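PDB 5ZLI: glutamine synthetase from Helicobacter pylori, which is a class I-beta glutamine synthetase, a ring-forming enzyme whose twelve chains each combine a beta-grasp region with a catalytic domain. Local coordinates for residues 142-146 / 268-272; 184-188 / 271-275; 197-203 / 219-223; 205-210 / 251-255; 322-328 / 370-375. All blocks are in the same frame, centred on the assembly; numbering follows the deposited sequence.

Contact 1. Residues 142-146 / 268-272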
# COMPACT_ATOMS: atom_id res chain seq x y z
N PHE B 142 18.20 -34.63 14.38
CA PHE B 142 17.03 -33.76 14.38
C PHE B 142 17.30 -32.54 13.51
O PHE B 142 18.35 -32.40 12.90
CB PHE B 142 16.67 -33.31 15.77
CG PHE B 142 17.76 -32.54 16.45
CD1 PHE B 142 17.95 -31.20 16.19
CD2 PHE B 142 18.58 -33.17 17.37
CE1 PHE B 142 18.95 -30.50 16.83
CE2 PHE B 142 19.55 -32.49 18.01
CZ PHE B 142 19.75 -31.14 17.73
N PHE B 143 16.30 -31.67 13.45
CA PHE B 143 16.33 -30.48 12.64
C PHE B 143 15.79 -29.33 13.46
O PHE B 143 14.84 -29.49 14.23
CB PHE B 143 15.48 -30.59 11.38
CG PHE B 143 16.11 -31.35 10.27
CD1 PHE B 143 16.91 -30.70 9.32
CD2 PHE B 143 15.91 -32.72 10.15
CE1 PHE B 143 17.50 -31.39 8.29
CE2 PHE B 143 16.50 -33.43 9.11
CZ PHE B 143 17.30 -32.77 8.18
N ILE B 144 16.35 -28.17 13.27
CA ILE B 144 15.84 -26.98 13.90
C ILE B 144 15.46 -26.04 12.79
O ILE B 144 16.33 -25.57 12.05
CB ILE B 144 16.83 -26.35 14.86
CG1 ILE B 144 17.04 -27.32 16.02
CG2 ILE B 144 16.35 -24.92 15.21
CD1 ILE B 144 17.69 -26.72 17.25
N PHE B 145 14.18 -25.84 12.61
CA PHE B 145 13.67 -24.97 11.57
C PHE B 145 13.25 -23.62 12.13
O PHE B 145 13.15 -23.42 13.35
CB PHE B 145 12.54 -25.69 10.84
CG PHE B 145 12.99 -26.92 10.04
CD1 PHE B 145 14.03 -26.81 9.09
CD2 PHE B 145 12.36 -28.15 10.21
CE1 PHE B 145 14.43 -27.90 8.34
CE2 PHE B 145 12.76 -29.26 9.46
CZ PHE B 145 13.79 -29.14 8.53
N ASP B 146 13.05 -22.65 11.23
CA ASP B 146 12.47 -21.37 11.61
C ASP B 146 10.96 -21.40 11.57
O ASP B 146 10.28 -20.78 12.40
CB ASP B 146 12.98 -20.22 10.72
CG ASP B 146 14.46 -20.04 10.81
OD1 ASP B 146 15.00 -20.26 11.92
OD2 ASP B 146 15.10 -19.64 9.80
N LYS B 268 12.24 -37.68 7.35
CA LYS B 268 12.59 -37.03 6.08
C LYS B 268 11.75 -35.77 5.82
O LYS B 268 10.75 -35.81 5.09
CB LYS B 268 12.47 -38.03 4.93
CG LYS B 268 13.02 -37.59 3.59
CD LYS B 268 14.53 -37.76 3.54
CE LYS B 268 15.00 -38.00 2.14
NZ LYS B 268 16.46 -38.00 2.18
N PRO B 269 12.14 -34.61 6.39
CA PRO B 269 11.42 -33.36 6.08
C PRO B 269 11.81 -32.70 4.77
O PRO B 269 11.01 -31.97 4.18
CB PRO B 269 11.79 -32.44 7.24
CG PRO B 269 13.12 -32.93 7.70
CD PRO B 269 13.09 -34.43 7.51
N LEU B 270 13.02 -32.92 4.29
CA LEU B 270 13.50 -32.26 3.08
C LEU B 270 13.71 -33.32 2.03
O LEU B 270 14.48 -34.26 2.24
CB LEU B 270 14.81 -31.51 3.33
CG LEU B 270 14.83 -30.50 4.46
CD1 LEU B 270 16.25 -30.00 4.67
CD2 LEU B 270 13.92 -29.37 4.13
N TYR B 271 13.05 -33.15 0.88
CA TYR B 271 13.37 -33.99 -0.26
C TYR B 271 14.77 -33.65 -0.75
O TYR B 271 15.20 -32.49 -0.74
CB TYR B 271 12.34 -33.81 -1.37
CG TYR B 271 12.58 -34.76 -2.51
CD1 TYR B 271 12.44 -36.13 -2.34
CD2 TYR B 271 12.97 -34.30 -3.76
CE1 TYR B 271 12.66 -37.02 -3.38
CE2 TYR B 271 13.20 -35.18 -4.81
CZ TYR B 271 13.04 -36.54 -4.62
OH TYR B 271 13.27 -37.43 -5.66
N GLY B 272 15.52 -34.67 -1.11
CA GLY B 272 16.83 -34.43 -1.67
C GLY B 272 17.92 -34.08 -0.69
O GLY B 272 19.02 -33.69 -1.12

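Contact 2. Residues 184-188 / 271-275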
# COMPACT_ATOMS: atom_id res chain seq x y z
N PRO B 184 25.50 -23.85 3.97
CA PRO B 184 25.90 -25.19 3.54
C PRO B 184 25.03 -25.62 2.38
O PRO B 184 23.82 -25.34 2.34
CB PRO B 184 25.63 -26.05 4.78
CG PRO B 184 24.45 -25.38 5.40
CD PRO B 184 24.60 -23.90 5.15
N GLY B 185 25.63 -26.31 1.42
CA GLY B 185 24.84 -26.85 0.35
C GLY B 185 23.85 -27.87 0.88
O GLY B 185 23.97 -28.41 1.99
N LYS B 186 22.81 -28.12 0.09
CA LYS B 186 22.13 -29.39 0.22
C LYS B 186 23.18 -30.47 0.43
O LYS B 186 24.13 -30.58 -0.37
CB LYS B 186 21.29 -29.68 -1.04
CG LYS B 186 20.08 -30.58 -0.77
CD LYS B 186 19.11 -30.65 -1.95
CE LYS B 186 18.24 -29.40 -2.06
NZ LYS B 186 17.37 -29.44 -3.28
N GLN B 187 23.08 -31.18 1.54
CA GLN B 187 24.01 -32.25 1.91
C GLN B 187 25.38 -31.73 2.37
O GLN B 187 26.34 -32.49 2.44
CB GLN B 187 24.20 -33.23 0.73
CG GLN B 187 23.07 -34.25 0.59
CD GLN B 187 23.46 -35.49 -0.21
OE1 GLN B 187 23.96 -36.47 0.36
NE2 GLN B 187 23.20 -35.47 -1.53
N GLY B 188 25.48 -30.46 2.81
CA GLY B 188 26.77 -29.92 3.15
C GLY B 188 27.02 -29.56 4.60
O GLY B 188 28.06 -28.96 4.89
N TYR B 271 13.05 -33.15 0.88
CA TYR B 271 13.37 -33.99 -0.26
C TYR B 271 14.77 -33.65 -0.75
O TYR B 271 15.20 -32.49 -0.74
CB TYR B 271 12.34 -33.81 -1.37
CG TYR B 271 12.58 -34.76 -2.51
CD1 TYR B 271 12.44 -36.13 -2.34
CD2 TYR B 271 12.97 -34.30 -3.76
CE1 TYR B 271 12.66 -37.02 -3.38
CE2 TYR B 271 13.20 -35.18 -4.81
CZ TYR B 271 13.04 -36.54 -4.62
OH TYR B 271 13.27 -37.43 -5.66
N GLY B 272 15.52 -34.67 -1.11
CA GLY B 272 16.83 -34.43 -1.67
C GLY B 272 17.92 -34.08 -0.69
O GLY B 272 19.02 -33.69 -1.12
N ASP B 273 17.67 -34.23 0.61
CA ASP B 273 18.73 -34.07 1.59
C ASP B 273 18.60 -35.20 2.59
O ASP B 273 17.62 -35.97 2.58
CB ASP B 273 18.71 -32.72 2.28
CG ASP B 273 20.11 -32.26 2.71
OD1 ASP B 273 21.07 -33.07 2.60
OD2 ASP B 273 20.25 -31.08 3.11
N ASN B 274 19.62 -35.35 3.43
CA ASN B 274 19.70 -36.49 4.33
C ASN B 274 18.51 -36.55 5.25
O ASN B 274 18.01 -35.51 5.70
CB ASN B 274 20.98 -36.45 5.17
CG ASN B 274 22.07 -37.31 4.61
OD1 ASN B 274 22.15 -37.56 3.40
ND2 ASN B 274 22.90 -37.80 5.49
N GLY B 275 18.05 -37.76 5.54
CA GLY B 275 17.03 -37.94 6.54
C GLY B 275 17.65 -37.98 7.93
O GLY B 275 18.87 -37.97 8.10

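Contact 3. Residues 197-203 / 219-223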
# COMPACT_ATOMS: atom_id res chain seq x y z
N ASP B 197 27.70 -22.45 10.04
CA ASP B 197 27.02 -23.19 11.09
C ASP B 197 26.33 -22.18 12.02
O ASP B 197 27.00 -21.48 12.80
CB ASP B 197 28.01 -24.08 11.83
CG ASP B 197 27.45 -24.70 13.09
OD1 ASP B 197 26.23 -25.00 13.15
OD2 ASP B 197 28.26 -24.91 14.02
N THR B 198 25.01 -22.11 11.94
CA THR B 198 24.27 -21.19 12.78
C THR B 198 23.85 -21.78 14.10
O THR B 198 23.40 -21.03 14.96
CB THR B 198 22.98 -20.77 12.11
OG1 THR B 198 22.09 -21.90 12.13
CG2 THR B 198 23.25 -20.33 10.68
N MET B 199 23.98 -23.09 14.30
CA MET B 199 23.37 -23.74 15.45
C MET B 199 24.38 -24.04 16.55
O MET B 199 24.11 -24.85 17.43
CB MET B 199 22.69 -25.05 15.03
CG MET B 199 21.84 -24.95 13.80
SD MET B 199 20.30 -24.08 14.09
CE MET B 199 19.44 -24.41 12.54
N MET B 200 25.54 -23.39 16.51
CA MET B 200 26.60 -23.76 17.43
C MET B 200 26.21 -23.40 18.86
O MET B 200 26.53 -24.14 19.80
CB MET B 200 27.91 -23.11 16.99
CG MET B 200 29.14 -23.43 17.80
SD MET B 200 29.78 -21.91 18.56
CE MET B 200 31.08 -21.32 17.46
N ASP B 201 25.55 -22.26 19.06
CA ASP B 201 25.12 -21.88 20.40
C ASP B 201 23.81 -22.54 20.78
O ASP B 201 23.51 -22.70 21.97
CB ASP B 201 24.98 -20.36 20.52
CG ASP B 201 26.33 -19.66 20.46
OD1 ASP B 201 27.38 -20.35 20.57
OD2 ASP B 201 26.34 -18.42 20.30
N ILE B 202 23.00 -22.87 19.79
CA ILE B 202 21.77 -23.59 20.03
C ILE B 202 22.09 -25.03 20.43
O ILE B 202 21.55 -25.56 21.40
CB ILE B 202 20.89 -23.51 18.77
CG1 ILE B 202 19.95 -22.30 18.82
CG2 ILE B 202 20.08 -24.78 18.60
CD1 ILE B 202 18.71 -22.48 19.64
N ARG B 203 22.99 -25.67 19.68
CA ARG B 203 23.39 -27.03 20.01
C ARG B 203 24.08 -27.06 21.36
O ARG B 203 23.78 -27.90 22.22
CB ARG B 203 24.28 -27.60 18.89
CG ARG B 203 23.50 -27.80 17.57
CD ARG B 203 24.22 -28.61 16.49
NE ARG B 203 25.61 -28.21 16.33
CZ ARG B 203 26.07 -27.46 15.33
NH1 ARG B 203 25.27 -27.07 14.36
NH2 ARG B 203 27.36 -27.14 15.29
N VAL B 219 29.24 -36.09 22.27
CA VAL B 219 29.57 -35.36 21.05
C VAL B 219 28.39 -34.49 20.65
O VAL B 219 27.23 -34.82 20.91
CB VAL B 219 29.96 -36.33 19.91
CG1 VAL B 219 28.75 -37.08 19.42
CG2 VAL B 219 30.62 -35.59 18.77
N VAL B 220 28.68 -33.35 20.02
CA VAL B 220 27.63 -32.52 19.45
C VAL B 220 28.16 -31.83 18.20
O VAL B 220 29.10 -31.03 18.27
CB VAL B 220 27.08 -31.54 20.49
CG1 VAL B 220 28.15 -30.62 20.95
CG2 VAL B 220 25.94 -30.75 19.93
N HIS B 221 27.52 -32.08 17.05
CA HIS B 221 27.98 -31.51 15.79
C HIS B 221 26.77 -31.13 14.97
O HIS B 221 25.67 -31.61 15.20
CB HIS B 221 28.87 -32.49 14.97
CG HIS B 221 28.24 -33.82 14.63
ND1 HIS B 221 27.48 -34.03 13.49
CD2 HIS B 221 28.23 -35.00 15.29
CE1 HIS B 221 27.05 -35.28 13.46
NE2 HIS B 221 27.48 -35.89 14.55
N HIS B 222 26.99 -30.23 14.04
CA HIS B 222 26.07 -30.13 12.92
C HIS B 222 26.02 -31.47 12.16
O HIS B 222 26.99 -32.23 12.14
CB HIS B 222 26.52 -29.02 11.98
CG HIS B 222 25.41 -28.36 11.24
ND1 HIS B 222 24.88 -27.15 11.62
CD2 HIS B 222 24.72 -28.75 10.14
CE1 HIS B 222 23.92 -26.81 10.78
NE2 HIS B 222 23.80 -27.76 9.88
N GLU B 223 24.89 -31.77 11.53
CA GLU B 223 24.80 -32.97 10.69
C GLU B 223 24.77 -32.63 9.20
O GLU B 223 24.86 -31.46 8.81
CB GLU B 223 23.59 -33.80 11.09
CG GLU B 223 23.93 -35.13 11.75
CD GLU B 223 24.63 -36.10 10.78
OE1 GLU B 223 25.64 -36.73 11.18
OE2 GLU B 223 24.12 -36.26 9.63

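Contact 4. Residues 205-210 / 251-255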
# COMPACT_ATOMS: atom_id res chain seq x y z
N GLU B 205 23.54 -24.99 23.76
CA GLU B 205 22.54 -24.75 24.80
C GLU B 205 21.69 -25.98 25.07
O GLU B 205 21.18 -26.17 26.18
CB GLU B 205 21.66 -23.55 24.44
CG GLU B 205 20.47 -23.29 25.38
CD GLU B 205 19.68 -22.03 24.95
OE1 GLU B 205 19.99 -21.50 23.85
OE2 GLU B 205 18.75 -21.59 25.69
N ILE B 206 21.47 -26.81 24.05
CA ILE B 206 20.76 -28.08 24.24
C ILE B 206 21.51 -28.99 25.22
O ILE B 206 20.98 -29.39 26.26
CB ILE B 206 20.52 -28.75 22.88
CG1 ILE B 206 19.41 -27.96 22.17
CG2 ILE B 206 20.23 -30.21 23.01
CD1 ILE B 206 19.20 -28.25 20.71
N VAL B 207 22.75 -29.35 24.90
CA VAL B 207 23.45 -30.25 25.80
C VAL B 207 23.64 -29.64 27.19
O VAL B 207 23.78 -30.37 28.18
CB VAL B 207 24.78 -30.72 25.17
CG1 VAL B 207 24.63 -30.88 23.67
CG2 VAL B 207 25.83 -29.77 25.51
N LYS B 208 23.64 -28.33 27.33
CA LYS B 208 23.62 -27.81 28.69
C LYS B 208 22.35 -28.27 29.40
O LYS B 208 22.40 -28.70 30.56
CB LYS B 208 23.73 -26.29 28.71
CG LYS B 208 25.16 -25.82 28.72
CD LYS B 208 25.87 -26.43 29.91
CE LYS B 208 27.29 -26.83 29.56
NZ LYS B 208 28.15 -25.62 29.44
N VAL B 209 21.23 -28.26 28.70
CA VAL B 209 19.98 -28.61 29.35
C VAL B 209 19.82 -30.12 29.42
O VAL B 209 19.19 -30.63 30.35
CB VAL B 209 18.79 -27.93 28.67
CG1 VAL B 209 17.49 -28.37 29.33
CG2 VAL B 209 18.93 -26.44 28.77
N LEU B 210 20.37 -30.86 28.46
CA LEU B 210 20.33 -32.31 28.58
C LEU B 210 20.97 -32.75 29.88
O LEU B 210 20.40 -33.54 30.64
CB LEU B 210 21.05 -32.96 27.41
CG LEU B 210 20.41 -32.75 26.06
CD1 LEU B 210 21.21 -33.43 24.97
CD2 LEU B 210 19.01 -33.28 26.10
N VAL B 251 13.81 -31.83 25.25
CA VAL B 251 14.75 -30.77 25.58
C VAL B 251 15.11 -29.96 24.36
O VAL B 251 15.31 -28.74 24.44
CB VAL B 251 16.00 -31.33 26.28
CG1 VAL B 251 17.04 -30.26 26.44
CG2 VAL B 251 15.63 -31.86 27.65
N VAL B 252 15.35 -30.62 23.24
CA VAL B 252 15.65 -29.86 22.05
C VAL B 252 14.39 -29.15 21.55
O VAL B 252 14.46 -27.97 21.17
CB VAL B 252 16.33 -30.75 21.00
CG1 VAL B 252 17.19 -31.81 21.67
CG2 VAL B 252 15.34 -31.40 20.16
N LYS B 253 13.22 -29.80 21.60
CA LYS B 253 12.01 -29.15 21.10
C LYS B 253 11.73 -27.86 21.84
O LYS B 253 11.35 -26.83 21.25
CB LYS B 253 10.79 -30.07 21.21
CG LYS B 253 10.39 -30.74 19.88
CD LYS B 253 9.31 -31.79 20.08
CE LYS B 253 9.80 -32.99 20.79
NZ LYS B 253 8.84 -34.10 20.61
N MET B 254 11.98 -27.88 23.14
CA MET B 254 11.67 -26.76 23.99
C MET B 254 12.74 -25.71 23.94
O MET B 254 12.49 -24.56 24.33
CB MET B 254 11.46 -27.30 25.37
CG MET B 254 10.11 -27.90 25.55
SD MET B 254 8.91 -26.60 25.48
CE MET B 254 9.09 -25.98 27.15
N VAL B 255 13.98 -26.10 23.61
CA VAL B 255 15.07 -25.15 23.50
C VAL B 255 15.06 -24.48 22.15
O VAL B 255 15.21 -23.26 22.06
CB VAL B 255 16.42 -25.82 23.79
CG1 VAL B 255 17.58 -24.97 23.26
CG2 VAL B 255 16.55 -26.01 25.29

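Contact 5. Residues 322-328 / 370-375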
# COMPACT_ATOMS: atom_id res chain seq x y z
N THR B 322 10.41 -49.88 14.55
CA THR B 322 11.56 -48.97 14.47
C THR B 322 11.38 -47.90 13.42
O THR B 322 12.05 -46.86 13.50
CB THR B 322 12.84 -49.74 14.15
OG1 THR B 322 12.64 -50.54 12.99
CG2 THR B 322 13.23 -50.61 15.31
N ASN B 323 10.53 -48.15 12.42
CA ASN B 323 10.25 -47.23 11.30
C ASN B 323 8.73 -47.16 11.17
O ASN B 323 8.14 -47.69 10.22
CB ASN B 323 10.93 -47.72 10.04
CG ASN B 323 12.42 -47.83 10.23
OD1 ASN B 323 12.91 -48.79 10.82
ND2 ASN B 323 13.15 -46.82 9.76
N ALA B 324 8.11 -46.45 12.12
CA ALA B 324 6.70 -46.62 12.45
C ALA B 324 5.81 -45.55 11.82
O ALA B 324 4.63 -45.44 12.19
CB ALA B 324 6.53 -46.66 13.97
N SER B 325 6.35 -44.75 10.90
CA SER B 325 5.57 -43.80 10.13
C SER B 325 5.87 -44.02 8.67
O SER B 325 6.92 -44.52 8.29
CB SER B 325 5.90 -42.36 10.47
OG SER B 325 7.24 -42.10 10.16
N THR B 326 4.93 -43.62 7.83
CA THR B 326 5.23 -43.64 6.42
C THR B 326 6.37 -42.69 6.07
O THR B 326 7.08 -42.88 5.08
CB THR B 326 3.96 -43.34 5.68
OG1 THR B 326 3.36 -42.22 6.34
CG2 THR B 326 3.08 -44.55 5.75
N ASN B 327 6.55 -41.65 6.87
CA ASN B 327 7.65 -40.75 6.60
C ASN B 327 8.99 -41.46 6.77
O ASN B 327 9.99 -41.08 6.16
CB ASN B 327 7.58 -39.55 7.51
CG ASN B 327 8.45 -38.48 7.04
OD1 ASN B 327 9.42 -38.09 7.69
ND2 ASN B 327 8.12 -37.96 5.86
N SER B 328 9.03 -42.50 7.60
CA SER B 328 10.25 -43.29 7.72
C SER B 328 10.73 -43.79 6.37
O SER B 328 11.92 -43.78 6.08
CB SER B 328 10.02 -44.45 8.66
OG SER B 328 9.68 -43.94 9.92
N PHE B 370 18.95 -48.41 10.51
CA PHE B 370 17.63 -48.26 9.91
C PHE B 370 16.57 -47.61 10.80
O PHE B 370 15.64 -47.01 10.26
CB PHE B 370 17.12 -49.60 9.37
CG PHE B 370 17.16 -50.72 10.38
CD1 PHE B 370 18.29 -51.52 10.50
CD2 PHE B 370 16.07 -51.00 11.18
CE1 PHE B 370 18.34 -52.55 11.41
CE2 PHE B 370 16.12 -52.04 12.12
CZ PHE B 370 17.26 -52.80 12.22
N PRO B 371 16.64 -47.67 12.13
CA PRO B 371 15.59 -47.01 12.93
C PRO B 371 15.65 -45.49 12.89
O PRO B 371 16.68 -44.88 12.59
CB PRO B 371 15.81 -47.54 14.35
CG PRO B 371 17.09 -48.19 14.34
CD PRO B 371 17.50 -48.52 12.97
N ASP B 372 14.50 -44.87 13.17
CA ASP B 372 14.34 -43.41 13.25
C ASP B 372 13.51 -43.02 14.47
O ASP B 372 12.96 -43.86 15.19
CB ASP B 372 13.69 -42.83 11.99
CG ASP B 372 12.39 -43.54 11.59
OD1 ASP B 372 11.45 -43.55 12.40
OD2 ASP B 372 12.32 -44.05 10.44
N SER B 373 13.43 -41.72 14.71
CA SER B 373 12.81 -41.23 15.93
C SER B 373 11.29 -41.16 15.85
O SER B 373 10.64 -40.94 16.87
CB SER B 373 13.36 -39.86 16.31
OG SER B 373 14.79 -39.88 16.37
N SER B 374 10.71 -41.42 14.68
CA SER B 374 9.26 -41.61 14.62
C SER B 374 8.85 -42.87 15.35
O SER B 374 7.65 -43.15 15.48
CB SER B 374 8.80 -41.61 13.15
OG SER B 374 8.10 -42.78 12.77
N SER B 375 9.81 -43.68 15.75
CA SER B 375 9.53 -44.88 16.50
C SER B 375 9.27 -44.56 17.97
O SER B 375 9.90 -43.68 18.56
CB SER B 375 10.71 -45.83 16.36
OG SER B 375 11.89 -45.19 16.83

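Contact 1. Residues 142-146 / 268-272
Two phenylalanines from one face of strand 133-145 meet a proline-leucine pair in the loop that leads from strand 262-264 to strand 278-286. The most directional interaction is a CH-pi contact: Pro-269 CG sits 4.0 Å from the centroid of the Phe-143 ring and only 25° off its normal, with Phe-143 CE2 3.7 Å from Pro-269 CG. The remaining pairs are plain apolar packing. Phe-145 CZ lies 3.9 Å from the same Pro-269 CG, which here stands at the ring edge, so one methylene serves two aromatic rings. Leu-270 spans both rings as well, with CD1 4.1 Å from Phe-143 CE1 and CD2 4.4 Å from Phe-145 CZ. Val-161 touches both Phe-145 and Leu-270, and Tyr-479 of the second subunit packs on Phe-145. The closest CA atoms of the segments, of Phe-143 and Pro-269, are 8.7 Å apart. Between these two segments the joint is therefore made by buried apolar side chains, through dispersion and CH-pi forces, with no hydrogen bond.

Contact 2. Residues 184-188 / 271-275
Gly-185 to Gly-188 form a type II beta turn, closed by Gly-188 N to Gly-185 O at 2.7 Å, with Gln-187 at positive phi (74°) in its third position. The turn lies against the loop 271-275, the nearest CA atoms being those of Gln-187 and Asp-273 at 5.6 Å. Gln-187 N gives a weak hydrogen bond to Asp-273 OD2 (3.2 Å, 159°). Asp-273 OD1 accepts Asn-274 N at 2.8 Å, which ties the carboxylate to the backbone of the next residue. Lys-186 CD packs 3.2 Å from Gly-272 O, while Gln-187 CG comes within 3.1 Å of Asp-273 OD1. Glu-167 OE2 accepts a hydrogen bond from Lys-186 N, and Ser-154 of the second subunit packs on Lys-186. Both segments are loops: the turn belongs to the long connection between strand 156-162 and helix 200-212, and its partner to the link between strands 262-264 and 278-286.

Contact 3. Residues 197-203 / 219-223
An Asx turn at the start of helix 200-212 lies at the centre of this buried polar site, next to a subunit boundary. Asp-197 OD1 accepts Met-199 N, two residues on, at 3.2 Å and 150°, and Met-199 is the N-cap residue. The same carboxylate pairs end-on with Arg-203, one helical turn into the helix: NH1 of Arg-203 is 2.6 Å from Asp-197 OD1 and NH2 of Arg-203 is 2.7 Å from Asp-197 OD2, both hydrogen-bonded parts of a salt bridge. Across to the strand, His-222 ND1 donates to Asp-197 OD1 at 3.0 Å and 149°, a histidine-carboxylate hydrogen bond. The face of the Arg-203 guanidinium lies over the His-221 to His-222 peptide, with NE of Arg-203 3.4 Å from His-221 C, while its aliphatic base rests on the strand, Arg-203 CB being 3.7 Å from Val-220 CG2. Met-199 CG adds a looser contact, 4.1 Å from His-222 CE1. The third subunit closes the site: its His-40 makes a weak hydrogen bond to Asp-197 OD2, and one of its strands pairs antiparallel with Val-219 and Val-220. Asp-197 OD1 thus gathers three donors, from backbone, arginine and histidine, so that a single buried charge is shared between the helix start and the strand end, and its negative charge is balanced by Arg-203.

Contact 4. Residues 205-210 / 251-255
Glu-205 begins the contact with its aliphatic part, CG lying 4.0 Å from Val-255 CG1. Ile-206, next along the helix, spans two valines on the other helix: CG2 of Ile-206 is 3.7 Å from Val-252 CG1, and CG1 of Ile-206 is 3.7 Å from Val-255 CG1. It also carries the closest backbone approach, 5.8 Å between its CA and that of Val-252. Val-209 points toward the partner, and its two methyls reach different residues, CG1 of Val-209 at 3.5 Å from Val-251 CG1 and CG2 of Val-209 at 4.2 Å from Val-255 CG2. Leu-210 ends the series with CD2 3.6 Å from Val-251 CB. No hydrogen bond crosses; 340 Å² is buried, most of it by branched aliphatic residues. The local axes approach to 9.5 Å at 130° between their N-to-C directions, so the helices run obliquely antiparallel. Val-207, its CA-to-CB bond directed away from helix 238-258, and Leu-210 pack helix 200-212 on strands 217-222 and 228-237, Val-207 also meeting Phe-26 of the third subunit, while Val-252 touches Phe-265 and Val-255 touches Phe-89.

Contact 5. Residues 322-328 / 370-375
Phe-370 opens residues 370-375 by presenting its carbonyl to a side chain: Asn-323 ND2 donates to Phe-370 O at a short 2.5 Å and 170°, and the ring edge of Phe-370 comes within 3.9 Å of Thr-322 OG1 through CE2. Pro-371 lies beside the end of helix 315-322, with its CA 3.6 Å from Thr-322 O in a CA-H...O contact; Pro-371 CB is 3.7 Å from Thr-322 CB. Asp-372 N then donates to the same carbonyl, Thr-322 O, at 3.2 Å and 172°, while Asp-372 OD2 accepts Ser-328 OG at 2.7 Å. In the catalytic domain the segment links sheet strand 366-368 to helix 377-393, and residues 372-375 form a type I beta turn closed by Ser-375 N to Asp-372 O at 3.2 Å. At the tip of that turn Ser-373 faces away, its hydroxyl bonded to Asn-140. Ser-374 returns to the partner, its OG sharing a hydrogen bond with Ser-325 OG at 2.8 Å, near Thr-478 of the second subunit, which packs on both serines. Ser-375 CB approaches Thr-322 O to 3.3 Å, and its OG bonds back to Asp-372 O at a very short 2.4 Å.

In the fold
Reading from the N terminus, residues 142-146 open the widest loop, which contact 1 closes at 268-272. Contact 2 opens inside it, at 184-188, and closes on the same connecting loop, sharing Tyr-271 and Gly-272 with contact 1. Contacts 3 and 4 nest within both and cross each other: both draw on helix 200-212, contact 3 at its start, and 219-223 precedes 251-255. Ile-144 of contact 1 touches Met-199 and Ile-202 of contact 3 and Ile-206 of contact 4, so strand 133-145 backs that helix. Contact 5 follows in series, yet Lys-268 N reaches Asn-327 OD1 at 2.9 Å, joining the loop between strands 262-264 and 278-286 to helix 326-331.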